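Local atomic coordinates of BH2358 protein (Bacillus halodurans C-125, PDB entry 2RBD), a protein that is of unknown function, belongs to the ferritin clan and is named a putative spore coat protein. Residues Trp23-Ser27 and Val75-Pro79; Gly35-Phe39 and Thr106-Asp110; Gly114-Ser119 and Phe137-Val142. All coordinates share one frame; numbering follows the deposited sequence. Where two conformers were deposited one is given.

Contact 1. Residues Trp23-Ser27 and Val75-Pro79; sequences WTYLS and VGLPP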
loop_
_atom_site.group_PDB
_atom_site.type_symbol
_atom_site.label_atom_id
_atom_site.label_comp_id
_atom_site.label_asym_id
_atom_site.label_seq_id
_atom_site.Cartn_x
_atom_site.Cartn_y
_atom_site.Cartn_z
ATOM N N TRP A 23 -0.673 -11.678 13.339
ATOM C CA TRP A 23 -1.797 -11.493 14.271
ATOM C C TRP A 23 -2.905 -10.657 13.644
ATOM O O TRP A 23 -4.105 -10.996 13.732
ATOM C CB TRP A 23 -1.287 -10.818 15.546
ATOM C CG TRP A 23 -2.293 -10.654 16.623
ATOM C CD1 TRP A 23 -2.502 -11.503 17.669
ATOM C CD2 TRP A 23 -3.185 -9.560 16.820
ATOM N NE1 TRP A 23 -3.480 -11.028 18.482
ATOM C CE2 TRP A 23 -3.938 -9.843 17.990
ATOM C CE3 TRP A 23 -3.436 -8.371 16.126
ATOM C CZ2 TRP A 23 -4.900 -8.984 18.481
ATOM C CZ3 TRP A 23 -4.409 -7.539 16.596
ATOM C CH2 TRP A 23 -5.140 -7.852 17.763
ATOM N N THR A 24 -2.532 -9.560 12.994
ATOM C CA THR A 24 -3.495 -8.712 12.353
ATOM C C THR A 24 -4.226 -9.418 11.177
ATOM O O THR A 24 -5.441 -9.281 10.996
ATOM C CB THR A 24 -2.812 -7.415 11.907
ATOM O OG1 THR A 24 -2.382 -6.676 13.054
ATOM C CG2 THR A 24 -3.775 -6.538 11.124
ATOM N N TYR A 25 -3.490 -10.167 10.376
ATOM C CA TYR A 25 -4.065 -10.920 9.275
ATOM C C TYR A 25 -5.102 -11.938 9.767
ATOM O O TYR A 25 -6.185 -12.132 9.222
ATOM C CB TYR A 25 -2.926 -11.582 8.473
ATOM C CG TYR A 25 -3.341 -12.204 7.159
ATOM C CD1 TYR A 25 -3.868 -13.484 7.112
ATOM C CD2 TYR A 25 -3.203 -11.506 5.941
ATOM C CE1 TYR A 25 -4.192 -14.063 5.913
ATOM C CE2 TYR A 25 -3.556 -12.090 4.752
ATOM C CZ TYR A 25 -4.076 -13.354 4.732
ATOM O OH TYR A 25 -4.412 -14.002 3.551
ATOM N N LEU A 26 -4.740 -12.668 10.803
ATOM C CA LEU A 26 -5.657 -13.620 11.437
ATOM C C LEU A 26 -6.914 -12.908 11.975
ATOM O O LEU A 26 -8.019 -13.371 11.779
ATOM C CB LEU A 26 -4.902 -14.338 12.567
ATOM C CG LEU A 26 -5.706 -15.295 13.444
ATOM C CD1 LEU A 26 -6.460 -16.360 12.615
ATOM C CD2 LEU A 26 -4.790 -15.947 14.516
ATOM N N SER A 27 -6.735 -11.786 12.665
ATOM C CA SER A 27 -7.875 -11.015 13.126
ATOM C C SER A 27 -8.760 -10.538 11.958
ATOM O O SER A 27 -9.992 -10.597 12.050
ATOM C CB SER A 27 -7.412 -9.852 14.025
ATOM O OG SER A 27 -8.504 -9.289 14.740
ATOM N N VAL A 75 2.424 -16.348 21.160
ATOM C CA VAL A 75 1.676 -15.136 20.840
ATOM C C VAL A 75 0.187 -15.405 21.107
ATOM O O VAL A 75 -0.358 -16.407 20.625
ATOM C CB VAL A 75 1.874 -14.713 19.361
ATOM C CG1 VAL A 75 1.031 -13.463 19.047
ATOM C CG2 VAL A 75 3.394 -14.535 19.008
ATOM N N GLY A 76 -0.458 -14.534 21.879
ATOM C CA GLY A 76 -1.886 -14.625 22.090
ATOM C C GLY A 76 -2.677 -14.447 20.824
ATOM O O GLY A 76 -2.362 -13.597 20.002
ATOM N N LEU A 77 -3.725 -15.233 20.696
ATOM C CA LEU A 77 -4.591 -15.189 19.513
ATOM C C LEU A 77 -5.666 -14.150 19.678
ATOM O O LEU A 77 -6.117 -13.889 20.786
ATOM C CB LEU A 77 -5.233 -16.565 19.235
ATOM C CG LEU A 77 -4.303 -17.753 18.984
ATOM C CD1 LEU A 77 -5.061 -19.008 18.531
ATOM C CD2 LEU A 77 -3.211 -17.401 17.975
ATOM N N PRO A 78 -6.083 -13.529 18.569
ATOM C CA PRO A 78 -7.172 -12.568 18.653
ATOM C C PRO A 78 -8.521 -13.284 18.805
ATOM O O PRO A 78 -8.720 -14.340 18.249
ATOM C CB PRO A 78 -7.117 -11.847 17.288
ATOM C CG PRO A 78 -6.527 -12.814 16.389
ATOM C CD PRO A 78 -5.596 -13.704 17.190
ATOM N N PRO A 79 -9.448 -12.709 19.532
ATOM C CA PRO A 79 -10.757 -13.333 19.685
ATOM C C PRO A 79 -11.563 -13.199 18.406
ATOM O O PRO A 79 -11.618 -12.116 17.846
ATOM C CB PRO A 79 -11.385 -12.538 20.815
ATOM C CG PRO A 79 -10.706 -11.206 20.728
ATOM C CD PRO A 79 -9.306 -11.471 20.307
HETATM O O HOH W 1 -4.829 -11.457 21.163
HETATM O O HOH W 2 -10.251 -11.465 15.676
#

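Contact 2. Residues Gly35-Phe39 and Thr106-Asp110; sequences GYRSF and TISMD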
loop_
_atom_site.group_PDB
_atom_site.type_symbol
_atom_site.label_atom_id
_atom_site.label_comp_id
_atom_site.label_asym_id
_atom_site.label_seq_id
_atom_site.Cartn_x
_atom_site.Cartn_y
_atom_site.Cartn_z
ATOM N N GLY A 35 -18.449 -11.557 8.826
ATOM C CA GLY A 35 -19.228 -10.766 7.858
ATOM C C GLY A 35 -19.756 -11.577 6.699
ATOM O O GLY A 35 -20.895 -11.403 6.286
ATOM N N TYR A 36 -18.931 -12.475 6.187
ATOM C CA TYR A 36 -19.335 -13.301 5.071
ATOM C C TYR A 36 -20.409 -14.325 5.496
ATOM O O TYR A 36 -21.274 -14.648 4.720
ATOM C CB TYR A 36 -18.143 -14.026 4.446
ATOM C CG TYR A 36 -17.176 -13.154 3.698
ATOM C CD1 TYR A 36 -17.174 -11.773 3.817
ATOM C CD2 TYR A 36 -16.172 -13.734 2.962
ATOM C CE1 TYR A 36 -16.227 -10.987 3.125
ATOM C CE2 TYR A 36 -15.234 -12.956 2.277
ATOM C CZ TYR A 36 -15.266 -11.613 2.372
ATOM O OH TYR A 36 -14.302 -10.876 1.705
ATOM N N ARG A 37 -20.328 -14.845 6.717
ATOM C CA ARG A 37 -21.409 -15.688 7.227
ATOM C C ARG A 37 -22.727 -14.905 7.289
ATOM O O ARG A 37 -23.808 -15.439 7.001
ATOM C CB ARG A 37 -20.996 -16.253 8.570
ATOM C CG ARG A 37 -20.020 -17.411 8.429
ATOM C CD ARG A 37 -19.512 -17.830 9.794
ATOM N NE ARG A 37 -18.877 -19.144 9.740
ATOM C CZ ARG A 37 -18.177 -19.644 10.750
ATOM N NH1 ARG A 37 -17.905 -18.935 11.826
ATOM N NH2 ARG A 37 -17.718 -20.873 10.678
ATOM N N SER A 38 -22.638 -13.615 7.606
ATOM C CA SER A 38 -23.851 -12.784 7.538
ATOM C C SER A 38 -24.275 -12.614 6.082
ATOM O O SER A 38 -25.433 -12.845 5.743
ATOM C CB SER A 38 -23.634 -11.430 8.176
ATOM O OG SER A 38 -24.844 -10.697 8.159
ATOM N N PHE A 39 -23.320 -12.326 5.186
ATOM C CA PHE A 39 -23.642 -12.205 3.760
ATOM C C PHE A 39 -24.309 -13.448 3.173
ATOM O O PHE A 39 -25.168 -13.314 2.331
ATOM C CB PHE A 39 -22.403 -11.885 2.953
ATOM C CG PHE A 39 -21.900 -10.460 3.080
ATOM C CD1 PHE A 39 -22.689 -9.406 3.521
ATOM C CD2 PHE A 39 -20.620 -10.183 2.661
ATOM C CE1 PHE A 39 -22.173 -8.101 3.581
ATOM C CE2 PHE A 39 -20.094 -8.899 2.725
ATOM C CZ PHE A 39 -20.876 -7.869 3.199
ATOM N N THR A 106 -17.956 -5.921 -2.402
ATOM C CA THR A 106 -17.259 -5.936 -1.147
ATOM C C THR A 106 -16.236 -7.036 -1.048
ATOM O O THR A 106 -15.060 -6.808 -0.695
ATOM C CB THR A 106 -18.266 -6.065 0.004
ATOM O OG1 THR A 106 -19.136 -4.936 -0.048
ATOM C CG2 THR A 106 -17.568 -6.118 1.364
ATOM N N ILE A 107 -16.659 -8.244 -1.376
ATOM C CA ILE A 107 -15.766 -9.367 -1.320
ATOM C C ILE A 107 -14.602 -9.187 -2.319
ATOM O O ILE A 107 -13.454 -9.468 -2.025
ATOM C CB ILE A 107 -16.527 -10.673 -1.590
ATOM C CG1 ILE A 107 -17.535 -10.887 -0.470
ATOM C CG2 ILE A 107 -15.508 -11.847 -1.746
ATOM C CD1 ILE A 107 -18.399 -12.093 -0.651
ATOM N N SER A 108 -14.904 -8.697 -3.510
ATOM C CA SER A 108 -13.845 -8.444 -4.505
ATOM C C SER A 108 -12.800 -7.439 -4.000
ATOM O O SER A 108 -11.581 -7.638 -4.159
ATOM C CB SER A 108 -14.449 -7.953 -5.813
ATOM O OG SER A 108 -15.336 -8.949 -6.328
HETATM N N MSE A 109 -13.268 -6.388 -3.325
HETATM C CA MSE A 109 -12.346 -5.415 -2.749
HETATM C C MSE A 109 -11.538 -6.025 -1.609
HETATM O O MSE A 109 -10.346 -5.748 -1.488
HETATM C CB MSE A 109 -13.077 -4.159 -2.305
HETATM C CG MSE A 109 -13.547 -3.379 -3.480
HETATM SE SE MSE A 109 -14.471 -1.792 -2.975
HETATM C CE MSE A 109 -16.031 -2.560 -2.380
ATOM N N ASP A 110 -12.182 -6.845 -0.818
ATOM C CA ASP A 110 -11.480 -7.528 0.261
ATOM C C ASP A 110 -10.335 -8.427 -0.282
ATOM O O ASP A 110 -9.217 -8.485 0.277
ATOM C CB ASP A 110 -12.424 -8.420 1.106
ATOM C CG ASP A 110 -13.456 -7.650 1.930
ATOM O OD1 ASP A 110 -13.192 -6.478 2.304
ATOM O OD2 ASP A 110 -14.534 -8.233 2.192
#

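Contact 3. Residues Gly114-Ser119 and Phe137-Val142; sequences GLVTCS and FHMAKV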
loop_
_atom_site.group_PDB
_atom_site.type_symbol
_atom_site.label_atom_id
_atom_site.label_comp_id
_atom_site.label_asym_id
_atom_site.label_seq_id
_atom_site.Cartn_x
_atom_site.Cartn_y
_atom_site.Cartn_z
ATOM N N GLY A 114 -6.386 -8.154 0.351
ATOM C CA GLY A 114 -5.649 -9.330 0.876
ATOM C C GLY A 114 -4.422 -9.700 0.084
ATOM O O GLY A 114 -3.421 -10.099 0.646
ATOM N N LEU A 115 -4.493 -9.539 -1.238
ATOM C CA LEU A 115 -3.332 -9.755 -2.118
ATOM C C LEU A 115 -2.189 -8.835 -1.699
ATOM O O LEU A 115 -1.040 -9.256 -1.519
ATOM C CB LEU A 115 -3.710 -9.496 -3.569
ATOM C CG LEU A 115 -4.527 -10.565 -4.281
ATOM C CD1 LEU A 115 -4.766 -10.031 -5.700
ATOM C CD2 LEU A 115 -3.825 -11.995 -4.259
ATOM N N VAL A 116 -2.533 -7.552 -1.535
ATOM C CA VAL A 116 -1.581 -6.535 -1.098
ATOM C C VAL A 116 -1.017 -6.853 0.285
ATOM O O VAL A 116 0.200 -6.813 0.475
ATOM C CB VAL A 116 -2.183 -5.136 -1.184
ATOM C CG1 VAL A 116 -1.275 -4.083 -0.478
ATOM C CG2 VAL A 116 -2.381 -4.749 -2.684
ATOM N N THR A 117 -1.872 -7.204 1.223
ATOM C CA THR A 117 -1.389 -7.564 2.552
ATOM C C THR A 117 -0.427 -8.751 2.523
ATOM O O THR A 117 0.626 -8.725 3.151
ATOM C CB THR A 117 -2.552 -7.848 3.491
ATOM O OG1 THR A 117 -3.473 -6.745 3.443
ATOM C CG2 THR A 117 -2.031 -8.066 4.922
ATOM N N CYS A 118 -0.758 -9.790 1.775
ATOM C CA CYS A 118 0.180 -10.892 1.605
ATOM C C CYS A 118 1.542 -10.423 1.104
ATOM O O CYS A 118 2.571 -10.816 1.662
ATOM C CB CYS A 118 -0.374 -11.966 0.675
ATOM S SG CYS A 118 -1.725 -12.949 1.381
ATOM N N SER A 119 1.561 -9.569 0.071
ATOM C CA SER A 119 2.829 -9.091 -0.482
ATOM C C SER A 119 3.616 -8.269 0.509
ATOM O O SER A 119 4.835 -8.361 0.597
ATOM C CB SER A 119 2.580 -8.306 -1.765
ATOM O OG SER A 119 2.076 -9.177 -2.783
ATOM N N PHE A 137 -0.499 -18.297 0.335
ATOM C CA PHE A 137 -1.765 -17.637 0.482
ATOM C C PHE A 137 -2.041 -16.748 -0.737
ATOM O O PHE A 137 -3.160 -16.678 -1.233
ATOM C CB PHE A 137 -1.835 -16.740 1.734
ATOM C CG PHE A 137 -1.805 -17.464 3.088
ATOM C CD1 PHE A 137 -1.811 -18.847 3.218
ATOM C CD2 PHE A 137 -1.834 -16.678 4.257
ATOM C CE1 PHE A 137 -1.797 -19.437 4.486
ATOM C CE2 PHE A 137 -1.819 -17.264 5.523
ATOM C CZ PHE A 137 -1.793 -18.634 5.635
ATOM N N HIS A 138 -1.020 -16.016 -1.166
ATOM C CA HIS A 138 -1.146 -15.111 -2.306
ATOM C C HIS A 138 -1.528 -15.879 -3.553
ATOM O O HIS A 138 -2.451 -15.464 -4.268
ATOM C CB HIS A 138 0.142 -14.312 -2.504
ATOM C CG HIS A 138 0.045 -13.217 -3.519
ATOM N ND1 HIS A 138 0.155 -13.475 -4.866
ATOM C CD2 HIS A 138 -0.131 -11.871 -3.395
ATOM C CE1 HIS A 138 0.007 -12.336 -5.530
ATOM N NE2 HIS A 138 -0.157 -11.346 -4.669
HETATM N N MSE A 139 -0.874 -17.010 -3.807
HETATM C CA MSE A 139 -1.191 -17.806 -5.004
HETATM C C MSE A 139 -2.651 -18.258 -5.030
HETATM O O MSE A 139 -3.335 -18.206 -6.052
HETATM C CB MSE A 139 -0.244 -18.995 -5.095
HETATM C CG MSE A 139 1.140 -18.598 -5.367
HETATM SE SE MSE A 139 2.372 -20.131 -5.117
HETATM C CE MSE A 139 1.882 -21.142 -6.632
ATOM N N ALA A 140 -3.164 -18.705 -3.894
ATOM C CA ALA A 140 -4.544 -19.120 -3.792
ATOM C C ALA A 140 -5.495 -17.945 -3.975
ATOM O O ALA A 140 -6.519 -18.082 -4.617
ATOM C CB ALA A 140 -4.812 -19.796 -2.435
ATOM N N LYS A 141 -5.152 -16.793 -3.405
ATOM C CA LYS A 141 -5.986 -15.634 -3.447
ATOM C C LYS A 141 -6.067 -15.025 -4.857
ATOM O O LYS A 141 -7.077 -14.494 -5.253
ATOM C CB LYS A 141 -5.481 -14.611 -2.398
ATOM C CG LYS A 141 -6.514 -13.764 -1.798
ATOM C CD LYS A 141 -5.963 -12.935 -0.629
ATOM C CE LYS A 141 -5.796 -13.702 0.660
ATOM N NZ LYS A 141 -7.071 -14.314 1.179
ATOM N N VAL A 142 -4.989 -15.126 -5.626
ATOM C CA VAL A 142 -5.030 -14.698 -7.006
ATOM C C VAL A 142 -6.102 -15.512 -7.737
ATOM O O VAL A 142 -6.900 -14.951 -8.534
ATOM C CB VAL A 142 -3.668 -14.854 -7.679
ATOM C CG1 VAL A 142 -3.813 -14.746 -9.208
ATOM C CG2 VAL A 142 -2.647 -13.835 -7.139
#

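Contact 1. Residues Trp23-Ser27 and Val75-Pro79
The indole of Trp-23 carries Pro-78 over one face, its CB 3.5 Å above the ring plane and set toward the rim, while Pro-78 CG makes a CH-pi contact with the five-membered ring at 4.3 Å from its centroid. At the edge, near the ring plane, the carbonyl oxygen of Gly-76 lies 3.1 Å from Trp-23 CD1. Also in that plane is a water that accepts the NE1 hydrogen at 3.0 Å and passes a weak bond to Leu-77 O, so the indole N-H has a water acceptor. The tryptophan's chi1 of -176° places CG anti to the backbone N and carries the indole out to the extended chain. Proline suits the place opposite: a rigid, apolar ring with polarised C-H groups, suited to an electron-rich aromatic face. Leu-26 crosses the same proline at about a right angle, Leu-26 CD2 standing 3.6 Å from Pro-78 CD, and Ser-27 CB meets Pro-78 CB at 3.8 Å. A second water joins Ser-27 OG to Pro-79 O, donating to the carbonyl at 2.6 Å. Pro-160 of the second subunit touches Trp-23. Thus the irregular connection between helices 46-72 and 100-124 is laid along helix 16-42, and Leu-26, beneath the proline, also packs on helix 46-72.

Contact 2. Residues Gly35-Phe39 and Thr106-Asp110
Thr-106 meets the ring of Phe-39 at its edge, near the ring plane, through the methyl CG2, 4.0 Å from Phe-39 CE2; the two side chains cross at about a right angle. The threonine divides its labour: CG2 serves the apolar partner, while OG1 bonds to the carbonyl of Glu-102, one turn back in its own helix. Ile-107 comes next and covers one face of the Tyr-36 ring. Its CG1 makes a CH-pi contact 4.0 Å from the ring centroid, 25° off the normal, and Ile-107 CG2 lies 3.8 Å from Tyr-36 OH. Ile-107 CD1 extends beyond and lies 4.4 Å from Phe-39 CD2, so one branched side chain serves both aromatics. Ile-52 and Met-148 pack against the isoleucine from the two other long helices. Asp-110, one turn after Thr-106, receives the hydroxyl of Tyr-36 in a hydrogen bond of 2.7 Å from OH to OD2. The acceptor uses the anti lone pair of OD2, and the ring and carboxylate planes stand 22° apart.

The axes of these segments are 12.5 Å apart at closest approach, a widely spaced antiparallel neighbour pair of the bundle, and the wide spacing suits large side chains. Tyr-36, its CG anti to the carbonyl carbon (chi1 -70°), sends its ring toward helix 100-124, where the hydroxyl can reach the carboxylate. The chemistry implies a directional tie beside apolar packing: donating to a carboxylate satisfies the phenol, and the bond would probably help to stabilise the negative charge of Asp-110.

Contact 3. Residues Gly114-Ser119 and Phe137-Val142
Two first torsions bring Leu-115 and His-138 together: the leucine's chi1 of -76° sets CG anti to its carbonyl carbon, the histidine's chi1 of -172° sets CG anti to its backbone N, and each carries its group into the seam between the helices. These are neighbouring antiparallel helices of a four-helix bundle, with segment axes 9.4 Å apart at closest approach. CD2 of Leu-115 sits over one face of the imidazole, 3.8 Å from its centroid, in a CH-pi contact. The same methyl touches Val-142 CG2 and Lys-141 CB, each at 3.6 Å, so it nests among His-138, Lys-141 and Val-142. At the edge of the imidazole, in its plane, Leu-115 O lies 3.3 Å from His-138 CD2, a carbonyl facing a polarised C-H. NE2 of His-138 finds its polar partner in Ser-119 OG of the third subunit, where the two copies of His-138 also stack, so this seam doubles as a subunit interface.

Gly-114, having no side chain, lets Lys-141 CD come 3.7 Å from its carbonyl carbon C. The aliphatic part of the lysine thus packs across the backbone, and bends at chi3 and chi4 turn NZ toward a tetraethylene glycol, which NZ hydrogen-bonds and which probably comes from the crystallisation liquor, with Glu-62 a long, weak ionic partner. Small and only weakly polar, Cys-118 suits the closely spaced helices, and its SG rests 3.8 Å from Phe-137 CB.

In the fold
Contacts 2 and 3 lie in the buried bundle, whereas contact 1 is partly buried and joins helix 16-42 to a loop. Contacts 1 and 2 share helix 16-42, contacts 2 and 3 helix 100-124, so the three together involve three of the four long helices and the crossing connection. Tyr-25 of the first contact's helix segment reaches contact 3, where its OH lies 3.2 Å from Lys-141 CE. The chemistry follows position: waters bridge the peripheral contact, a direct phenol-carboxylate bond spans the widely spaced pair, and hydrocarbon over imidazole fills the close pair. Contacts 1 and 2 touch the second subunit; contact 1 also reaches the third, as contact 3 does.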